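Local coordinates for flagellar pocket-related cytoskeletal protein (Trypanosoma brucei, PDB 6SJQ) that probably takes part in protein binding at the trypanosome flagellar pocket collar, this chain being its N-terminal ubiquitin-fold domain, at residues A[19-25]-A[37-42]; A[28-34]-A[77-83]; A[44-48]-A[113-117]. One frame throughout, in Å; residues are numbered along the deposited sequence. Where two conformers were deposited one is given.

How the interactions relate
Helix 31-49 of this ubiquitin-fold domain runs through all three contacts, showing how one helix can organise a small domain. Interaction 1 lies near the centre of the chain, where the helix packs on strand 17-25 of the sheet. Interaction 2, about 14 Å away between centres, ties the start of the helix to the loop joining strands 73-76 and 87-92. Interaction 3, centred about 11 Å from interaction 1, binds the later part of the helix to the segment that follows the last strand. Interactions 2 and 3, their centres about 24 Å apart, lie across the chain's centre. Along the sequence interaction 1 closes before 3 opens, whereas 2 alternates with both, so distant segments converge on the helix.

Interaction 1 (A[19-25]-A[37-42]); sequences VNFELSF and SAETAF
Ser37 OG on the helix reaches the strand through an ordered water: it lies 2.7 Å from the water oxygen, which donates to the carbonyl oxygen of Ser24. This bridge belongs to one of two conformers deposited for Ser37. No direct hydrogen bond joins 19-25 to 37-42; what holds them is apolar contact, the usual case where a helix lies across a sheet. Every second strand residue serves it, Val19, Phe21 and Leu23 aiming CB at the helix, while Phe25 brings in only the end of its ring. Leu23 divides its branches, CD1 lying 3.6 Å from Ser37 OG and close to Ala38, while CD2 meets Ala41 CB at 4.3 Å. Phe25 meets Ser37 CB with its ring edge, CE2 being 3.8 Å from that atom. Toward the start of the strand the side chains of Phe21 and Phe42 run past each other in opposite directions, their rings oblique, planes 31° apart and centroids separated by 5.7 Å. Their closest atoms are Phe21 CD2 and Phe42 CE1, at 3.6 Å. With CG beside its own backbone N (chi1 -70°), Phe42 extends its ring to the strand although its CB does not aim there, and CE1 also receives Val19 CG2 at 3.6 Å. Ala38 and Ala41 offer small side chains to Leu23 and Phe21, and the segment axes pass 10.1 Å apart. Outer strand 17-25 is hydrogen-bonded to strand 6-14 through Val19, Phe21 and Leu23; Phe42 also touches Ala12 of that strand and the ring of Phe59.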
loop_
_atom_site.group_PDB
_atom_site.type_symbol
_atom_site.label_atom_id
_atom_site.label_comp_id
_atom_site.label_asym_id
_atom_site.label_seq_id
_atom_site.Cartn_x
_atom_site.Cartn_y
_atom_site.Cartn_z
ATOM N N VAL A 19 0.671 7.007 4.103
ATOM C CA VAL A 19 1.511 7.118 2.916
ATOM C C VAL A 19 0.709 6.613 1.735
ATOM O O VAL A 19 -0.212 5.814 1.887
ATOM C CB VAL A 19 2.841 6.352 3.046
ATOM C CG1 VAL A 19 3.637 6.854 4.260
ATOM C CG2 VAL A 19 2.596 4.868 3.155
ATOM N N ASN A 20 1.008 7.131 0.548
ATOM C CA ASN A 20 0.290 6.716 -0.654
ATOM C C ASN A 20 1.296 6.632 -1.776
ATOM O O ASN A 20 1.933 7.640 -2.112
ATOM C CB ASN A 20 -0.797 7.722 -1.026
ATOM C CG ASN A 20 -1.776 7.167 -2.047
ATOM O OD1 ASN A 20 -1.896 5.950 -2.192
ATOM N ND2 ASN A 20 -2.508 8.057 -2.740
ATOM N N PHE A 21 1.449 5.433 -2.349
ATOM C CA PHE A 21 2.392 5.198 -3.440
ATOM C C PHE A 21 1.725 4.870 -4.772
ATOM O O PHE A 21 0.753 4.091 -4.842
ATOM C CB PHE A 21 3.344 4.046 -3.075
ATOM C CG PHE A 21 4.281 4.363 -1.944
ATOM C CD1 PHE A 21 4.894 5.606 -1.856
ATOM C CD2 PHE A 21 4.567 3.405 -0.973
ATOM C CE1 PHE A 21 5.766 5.891 -0.820
ATOM C CE2 PHE A 21 5.429 3.682 0.070
ATOM C CZ PHE A 21 6.046 4.929 0.138
ATOM N N GLU A 22 2.263 5.460 -5.839
ATOM C CA GLU A 22 1.855 5.106 -7.201
ATOM C C GLU A 22 2.676 3.908 -7.651
ATOM O O GLU A 22 3.904 4.007 -7.770
ATOM C CB GLU A 22 2.134 6.301 -8.113
ATOM C CG GLU A 22 1.569 6.197 -9.500
ATOM C CD GLU A 22 1.895 7.444 -10.298
ATOM O OE1 GLU A 22 1.216 8.474 -10.095
ATOM O OE2 GLU A 22 2.854 7.400 -11.093
ATOM N N LEU A 23 2.032 2.760 -7.871
ATOM C CA LEU A 23 2.746 1.571 -8.338
ATOM C C LEU A 23 2.418 1.386 -9.806
ATOM O O LEU A 23 1.270 1.584 -10.219
ATOM C CB LEU A 23 2.317 0.341 -7.527
ATOM C CG LEU A 23 2.563 0.406 -6.014
ATOM C CD1 LEU A 23 2.292 -0.970 -5.409
ATOM C CD2 LEU A 23 4.004 0.826 -5.717
ATOM N N SER A 24 3.420 1.052 -10.614
ATOM C CA SER A 24 3.250 0.905 -12.062
ATOM C C SER A 24 3.411 -0.556 -12.481
ATOM O O SER A 24 4.291 -1.261 -11.973
ATOM C CB SER A 24 4.282 1.756 -12.821
ATOM O OG SER A 24 4.100 3.142 -12.586
ATOM N N PHE A 25 2.562 -1.015 -13.400
ATOM C CA PHE A 25 2.658 -2.374 -13.923
ATOM C C PHE A 25 2.470 -2.343 -15.441
ATOM O O PHE A 25 1.849 -1.418 -15.968
ATOM C CB PHE A 25 1.588 -3.275 -13.301
ATOM C CG PHE A 25 1.583 -3.276 -11.795
ATOM C CD1 PHE A 25 0.861 -2.316 -11.088
ATOM C CD2 PHE A 25 2.334 -4.206 -11.091
ATOM C CE1 PHE A 25 0.869 -2.294 -9.694
ATOM C CE2 PHE A 25 2.343 -4.207 -9.688
ATOM C CZ PHE A 25 1.607 -3.248 -8.986
ATOM N N SER A 37 4.295 -6.374 -4.787
ATOM C CA SER A 37 4.786 -5.032 -5.107
ATOM C C SER A 37 4.534 -4.072 -3.946
ATOM O O SER A 37 5.413 -3.306 -3.553
ATOM C CB SER A 37 4.113 -4.501 -6.371
ATOM O OG SER A 37 4.669 -3.248 -6.739
ATOM N N ALA A 38 3.326 -4.122 -3.388
ATOM C CA ALA A 38 2.967 -3.275 -2.251
ATOM C C ALA A 38 3.779 -3.590 -0.991
ATOM O O ALA A 38 4.252 -2.685 -0.323
ATOM C CB ALA A 38 1.484 -3.391 -1.956
ATOM N N GLU A 39 3.946 -4.866 -0.672
ATOM C CA GLU A 39 4.736 -5.227 0.511
ATOM C C GLU A 39 6.193 -4.794 0.378
ATOM O O GLU A 39 6.819 -4.354 1.352
ATOM C CB GLU A 39 4.623 -6.736 0.822
ATOM C CG GLU A 39 3.269 -7.125 1.367
ATOM C CD GLU A 39 3.174 -8.596 1.715
ATOM O OE1 GLU A 39 3.980 -9.399 1.198
ATOM O OE2 GLU A 39 2.274 -8.953 2.502
ATOM N N THR A 40 6.736 -4.891 -0.827
ATOM C CA THR A 40 8.094 -4.445 -1.061
ATOM C C THR A 40 8.183 -2.933 -0.841
ATOM O O THR A 40 9.067 -2.462 -0.113
ATOM C CB THR A 40 8.562 -4.789 -2.484
ATOM O OG1 THR A 40 8.670 -6.216 -2.594
ATOM C CG2 THR A 40 9.924 -4.143 -2.774
ATOM N N ALA A 41 7.261 -2.176 -1.438
ATOM C CA ALA A 41 7.304 -0.705 -1.326
ATOM C C ALA A 41 7.146 -0.245 0.122
ATOM O O ALA A 41 7.874 0.628 0.595
ATOM C CB ALA A 41 6.238 -0.073 -2.201
ATOM N N PHE A 42 6.198 -0.838 0.841
ATOM C CA PHE A 42 5.961 -0.423 2.224
ATOM C C PHE A 42 7.083 -0.891 3.152
ATOM O O PHE A 42 7.374 -0.228 4.152
ATOM C CB PHE A 42 4.594 -0.932 2.711
ATOM C CG PHE A 42 3.409 -0.244 2.058
ATOM C CD1 PHE A 42 3.371 1.136 1.899
ATOM C CD2 PHE A 42 2.328 -0.985 1.624
ATOM C CE1 PHE A 42 2.258 1.751 1.290
ATOM C CE2 PHE A 42 1.218 -0.379 1.031
ATOM C CZ PHE A 42 1.188 0.983 0.861
HETATM O O HOH W 1 5.094 -2.326 -9.278
#

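Interaction 2 (A[28-34]-A[77-83]); sequences RPSISEL and LIREDQL
Ser30 and Glu80 meet at the start of the single long helix of this ubiquitin fold, where a capping box closes the first turn. Within the box Glu33 N donates to Ser30 OG at 3.1 Å, and Ser30 N returns a bond to Glu33 OE1. Across the contact, Ile31 N donates to Glu80 OE1 at 3.0 Å, using the syn lone pair of that oxygen, with only a weak second bond to OE2. A bend at chi2 (-77°) turns the Glu80 carboxylate to the positive end of the helix dipole, which would probably help stabilise its negative charge. Two waters widen the grip: one donates to both Pro29 O and Glu80 OE1, while the other accepts from Ser32 N and donates to Glu80 OE2 at 2.7 Å. Apolar contacts accompany these bonds. Ile31 slides past Leu77 in the opposite direction, CG1 lying 3.9 Å from Leu77 CG, and its CD1 presses on the Ile78 carbonyl group. The side chains of Leu83 and Pro29 cross at about a right angle, with Leu83 CD1 3.9 Å from Pro29 CG; toward the sheet, Leu83 and Leu34 both touch Leu89. The loop itself is braced by Arg79, which grips Asp81 side-on in a salt bridge, and by Gln82, whose OE1 accepts from Ile78 N at 2.8 Å and from Arg79 N at 2.9 Å.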
loop_
_atom_site.group_PDB
_atom_site.type_symbol
_atom_site.label_atom_id
_atom_site.label_comp_id
_atom_site.label_asym_id
_atom_site.label_seq_id
_atom_site.Cartn_x
_atom_site.Cartn_y
_atom_site.Cartn_z
ATOM N N ARG A 28 -2.858 -4.745 -16.051
ATOM C CA ARG A 28 -3.531 -4.965 -14.765
ATOM C C ARG A 28 -2.870 -6.105 -14.006
ATOM O O ARG A 28 -2.786 -7.227 -14.525
ATOM C CB ARG A 28 -5.013 -5.286 -14.976
ATOM C CG ARG A 28 -5.708 -5.761 -13.703
ATOM C CD ARG A 28 -7.187 -6.031 -13.940
ATOM N NE ARG A 28 -7.769 -5.045 -14.847
ATOM C CZ ARG A 28 -9.066 -4.775 -14.923
ATOM N NH1 ARG A 28 -9.925 -5.406 -14.129
ATOM N NH2 ARG A 28 -9.504 -3.859 -15.774
ATOM N N PRO A 29 -2.355 -5.828 -12.794
ATOM C CA PRO A 29 -1.665 -6.909 -12.084
ATOM C C PRO A 29 -2.616 -7.921 -11.464
ATOM O O PRO A 29 -3.789 -7.628 -11.226
ATOM C CB PRO A 29 -0.909 -6.169 -10.973
ATOM C CG PRO A 29 -1.804 -4.954 -10.680
ATOM C CD PRO A 29 -2.392 -4.564 -12.024
ATOM N N SER A 30 -2.107 -9.116 -11.191
ATOM C CA SER A 30 -2.836 -10.054 -10.341
ATOM C C SER A 30 -2.777 -9.579 -8.901
ATOM O O SER A 30 -1.896 -8.786 -8.533
ATOM C CB SER A 30 -2.276 -11.473 -10.464
ATOM O OG SER A 30 -0.942 -11.552 -9.973
ATOM N N ILE A 31 -3.713 -10.044 -8.077
ATOM C CA ILE A 31 -3.691 -9.683 -6.667
ATOM C C ILE A 31 -2.370 -10.110 -6.003
ATOM O O ILE A 31 -1.811 -9.371 -5.204
ATOM C CB ILE A 31 -4.896 -10.272 -5.902
ATOM C CG1 ILE A 31 -6.194 -9.539 -6.310
ATOM C CG2 ILE A 31 -4.667 -10.159 -4.393
ATOM C CD1 ILE A 31 -7.448 -10.257 -5.836
ATOM N N SER A 32 -1.852 -11.292 -6.354
ATOM C CA SER A 32 -0.561 -11.738 -5.816
ATOM C C SER A 32 0.578 -10.815 -6.223
ATOM O O SER A 32 1.450 -10.515 -5.399
ATOM C CB SER A 32 -0.252 -13.170 -6.291
ATOM O OG SER A 32 -1.256 -14.064 -5.829
ATOM N N GLU A 33 0.590 -10.399 -7.486
ATOM C CA GLU A 33 1.604 -9.498 -8.028
ATOM C C GLU A 33 1.542 -8.128 -7.339
ATOM O O GLU A 33 2.572 -7.582 -6.915
ATOM C CB GLU A 33 1.371 -9.342 -9.533
ATOM C CG GLU A 33 2.301 -8.356 -10.252
ATOM C CD GLU A 33 1.906 -8.188 -11.710
ATOM O OE1 GLU A 33 0.897 -8.817 -12.109
ATOM O OE2 GLU A 33 2.569 -7.425 -12.462
ATOM N N LEU A 34 0.329 -7.594 -7.239
ATOM C CA LEU A 34 0.063 -6.325 -6.556
ATOM C C LEU A 34 0.517 -6.412 -5.101
ATOM O O LEU A 34 1.180 -5.501 -4.586
ATOM C CB LEU A 34 -1.446 -5.995 -6.655
ATOM C CG LEU A 34 -2.031 -4.736 -5.994
ATOM C CD1 LEU A 34 -2.295 -4.901 -4.508
ATOM C CD2 LEU A 34 -1.112 -3.558 -6.253
ATOM N N LEU A 77 -10.618 -6.314 -1.788
ATOM C CA LEU A 77 -10.076 -6.730 -3.079
ATOM C C LEU A 77 -9.970 -8.257 -3.107
ATOM O O LEU A 77 -9.102 -8.843 -2.453
ATOM C CB LEU A 77 -8.713 -6.084 -3.339
ATOM C CG LEU A 77 -8.054 -6.493 -4.653
ATOM C CD1 LEU A 77 -8.936 -6.126 -5.826
ATOM C CD2 LEU A 77 -6.671 -5.835 -4.782
ATOM N N ILE A 78 -10.878 -8.889 -3.842
ATOM C CA ILE A 78 -11.040 -10.347 -3.822
ATOM C C ILE A 78 -10.879 -10.996 -5.210
ATOM O O ILE A 78 -10.481 -12.149 -5.321
ATOM C CB ILE A 78 -12.444 -10.728 -3.275
ATOM C CG1 ILE A 78 -13.515 -9.933 -4.023
ATOM C CG2 ILE A 78 -12.542 -10.456 -1.794
ATOM C CD1 ILE A 78 -14.918 -10.472 -3.925
ATOM N N ARG A 79 -11.213 -10.262 -6.262
ATOM C CA ARG A 79 -11.233 -10.806 -7.620
ATOM C C ARG A 79 -10.242 -10.092 -8.520
ATOM O O ARG A 79 -9.868 -8.935 -8.265
ATOM C CB ARG A 79 -12.617 -10.639 -8.246
ATOM C CG ARG A 79 -13.684 -11.538 -7.655
ATOM C CD ARG A 79 -14.995 -11.297 -8.372
ATOM N NE ARG A 79 -14.839 -11.505 -9.807
ATOM C CZ ARG A 79 -15.064 -12.666 -10.417
ATOM N NH1 ARG A 79 -15.471 -13.718 -9.718
ATOM N NH2 ARG A 79 -14.889 -12.774 -11.726
ATOM N N GLU A 80 -9.891 -10.761 -9.613
ATOM C CA GLU A 80 -8.871 -10.277 -10.526
ATOM C C GLU A 80 -9.425 -9.336 -11.598
ATOM O O GLU A 80 -8.709 -8.981 -12.535
ATOM C CB GLU A 80 -8.171 -11.475 -11.177
ATOM C CG GLU A 80 -7.620 -12.482 -10.167
ATOM C CD GLU A 80 -6.343 -12.008 -9.522
ATOM O OE1 GLU A 80 -5.868 -10.920 -9.893
ATOM O OE2 GLU A 80 -5.806 -12.731 -8.657
ATOM N N ASP A 81 -10.689 -8.929 -11.454
ATOM C CA ASP A 81 -11.323 -7.991 -12.378
ATOM C C ASP A 81 -11.948 -6.786 -11.656
ATOM O O ASP A 81 -12.868 -6.141 -12.161
ATOM C CB ASP A 81 -12.387 -8.722 -13.205
ATOM C CG ASP A 81 -13.411 -9.424 -12.339
ATOM O OD1 ASP A 81 -13.448 -9.183 -11.116
ATOM O OD2 ASP A 81 -14.198 -10.225 -12.877
ATOM N N GLN A 82 -11.445 -6.476 -10.473
ATOM C CA GLN A 82 -11.897 -5.296 -9.734
ATOM C C GLN A 82 -11.028 -4.062 -9.999
ATOM O O GLN A 82 -11.538 -2.942 -10.113
ATOM C CB GLN A 82 -11.918 -5.575 -8.226
ATOM C CG GLN A 82 -13.092 -6.411 -7.728
ATOM C CD GLN A 82 -12.979 -6.650 -6.243
ATOM O OE1 GLN A 82 -12.338 -7.608 -5.809
ATOM N NE2 GLN A 82 -13.573 -5.753 -5.447
ATOM N N LEU A 83 -9.718 -4.263 -10.095
ATOM C CA LEU A 83 -8.789 -3.134 -10.289
ATOM C C LEU A 83 -9.070 -2.348 -11.573
ATOM O O LEU A 83 -9.306 -2.930 -12.647
ATOM C CB LEU A 83 -7.331 -3.636 -10.295
ATOM C CG LEU A 83 -6.810 -4.256 -8.995
ATOM C CD1 LEU A 83 -5.401 -4.825 -9.214
ATOM C CD2 LEU A 83 -6.805 -3.240 -7.840
HETATM O O HOH W 2 -6.195 -8.021 -10.051
HETATM O O HOH W 3 -3.406 -13.362 -7.707
#

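Interaction 3 (A[44-48]-A[113-117]); sequences NEISL and PSSGQ
Asn44 lays the face of its amide against the peptide group between Ser115 and Gly116, the two planes within about 20° of parallel. Ser115 O sits almost squarely above Asn44 CG at 3.4 Å, and Asn44 OD1 lies over Gly116 CA, also at 3.4 Å; with no side chain, Gly116 can come this close. The amide thus offers a flat surface to the passing segment, while its ND2 donates to a water that itself donates to Pro113 O. Pro113 turns its CB to Asn44 CB, 3.7 Å away, and carries its CG to the Glu45 side chain, which crosses it at about a right angle. Glu45 OE1 touches that CG at 3.5 Å; the other oxygen, OE2, is engaged by Arg49 NE in a salt bridge. At the far end Gln117 folds back, its bend at chi2 (-74°) bringing the amide obliquely over Leu48, with NE2 lying 3.9 Å from Leu48 CD1. The same NE2 donates to a second water, 3.1 Å away. This water in turn donates to Ser115 O and, at 2.8 Å, to Asn44 O, so one molecule ties both backbones and the Gln117 side chain together. No direct hydrogen bond spans the contact. Pro113 also touches Phe21 of edge strand 17-25, and Glu45 touches both Val19 and Phe21. At the C-terminal end of this domain, the 113-117 segment thus wraps from the sheet edge onto the helix, adding to the core ubiquitin fold an outer layer packed directly on the helix, with water making its polar links.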
loop_
_atom_site.group_PDB
_atom_site.type_symbol
_atom_site.label_atom_id
_atom_site.label_comp_id
_atom_site.label_asym_id
_atom_site.label_seq_id
_atom_site.Cartn_x
_atom_site.Cartn_y
_atom_site.Cartn_z
ATOM N N ASN A 44 10.152 -1.100 2.217
ATOM C CA ASN A 44 11.193 -0.104 1.948
ATOM C C ASN A 44 10.933 1.195 2.684
ATOM O O ASN A 44 11.868 1.803 3.214
ATOM C CB ASN A 44 11.370 0.151 0.455
ATOM C CG ASN A 44 12.062 -1.004 -0.241
ATOM O OD1 ASN A 44 12.697 -1.845 0.416
ATOM N ND2 ASN A 44 11.946 -1.061 -1.572
ATOM N N GLU A 45 9.667 1.613 2.737
ATOM C CA GLU A 45 9.292 2.810 3.492
ATOM C C GLU A 45 9.552 2.628 4.990
ATOM O O GLU A 45 10.123 3.516 5.627
ATOM C CB GLU A 45 7.828 3.190 3.205
ATOM C CG GLU A 45 7.345 4.446 3.928
ATOM C CD GLU A 45 7.842 5.735 3.312
ATOM O OE1 GLU A 45 8.627 5.697 2.338
ATOM O OE2 GLU A 45 7.434 6.810 3.798
ATOM N N ILE A 46 9.146 1.491 5.562
ATOM C CA ILE A 46 9.483 1.194 6.956
ATOM C C ILE A 46 10.986 1.293 7.237
ATOM O O ILE A 46 11.386 1.933 8.220
ATOM C CB ILE A 46 8.979 -0.194 7.405
ATOM C CG1 ILE A 46 7.447 -0.189 7.474
ATOM C CG2 ILE A 46 9.597 -0.600 8.770
ATOM C CD1 ILE A 46 6.858 -1.615 7.651
ATOM N N SER A 47 11.810 0.688 6.380
ATOM C CA SER A 47 13.262 0.700 6.591
ATOM C C SER A 47 13.807 2.123 6.606
ATOM O O SER A 47 14.663 2.464 7.448
ATOM C CB SER A 47 13.979 -0.096 5.506
ATOM O OG SER A 47 15.228 -0.544 5.999
ATOM N N LEU A 48 13.319 2.938 5.680
ATOM C CA LEU A 48 13.727 4.333 5.557
ATOM C C LEU A 48 13.310 5.151 6.779
ATOM O O LEU A 48 14.094 5.965 7.285
ATOM C CB LEU A 48 13.063 4.941 4.320
ATOM C CG LEU A 48 13.280 6.448 4.219
ATOM C CD1 LEU A 48 14.764 6.763 4.024
ATOM C CD2 LEU A 48 12.459 7.011 3.101
ATOM N N PRO A 113 9.739 4.151 -2.653
ATOM C CA PRO A 113 11.177 4.209 -2.389
ATOM C C PRO A 113 11.972 3.457 -3.451
ATOM O O PRO A 113 11.498 2.450 -3.995
ATOM C CB PRO A 113 11.299 3.545 -1.024
ATOM C CG PRO A 113 9.959 3.885 -0.348
ATOM C CD PRO A 113 8.976 3.707 -1.461
ATOM N N SER A 114 13.173 3.939 -3.754
ATOM C CA SER A 114 13.953 3.365 -4.846
ATOM C C SER A 114 14.735 2.133 -4.418
ATOM O O SER A 114 15.180 1.358 -5.259
ATOM C CB SER A 114 14.930 4.394 -5.388
ATOM O OG SER A 114 15.921 4.643 -4.420
ATOM N N SER A 115 14.902 1.952 -3.112
ATOM C CA SER A 115 15.661 0.823 -2.610
ATOM C C SER A 115 15.303 0.607 -1.163
ATOM O O SER A 115 14.528 1.380 -0.601
ATOM C CB SER A 115 17.144 1.151 -2.668
ATOM O OG SER A 115 17.491 1.995 -1.573
ATOM N N GLY A 116 15.897 -0.425 -0.561
ATOM C CA GLY A 116 15.868 -0.617 0.882
ATOM C C GLY A 116 17.123 -0.026 1.517
ATOM O O GLY A 116 17.793 0.813 0.903
ATOM N N GLN A 117 17.450 -0.452 2.737
ATOM C CA GLN A 117 18.636 0.060 3.433
ATOM C C GLN A 117 19.747 -0.997 3.491
ATOM O O GLN A 117 19.505 -2.125 3.926
ATOM C CB GLN A 117 18.271 0.515 4.854
ATOM C CG GLN A 117 17.148 1.555 4.936
ATOM C CD GLN A 117 17.591 2.932 4.506
ATOM O OE1 GLN A 117 18.555 3.477 5.048
ATOM N NE2 GLN A 117 16.902 3.502 3.518
HETATM O O HOH W 4 14.525 2.005 2.291
HETATM O O HOH W 5 10.005 0.365 -3.179
#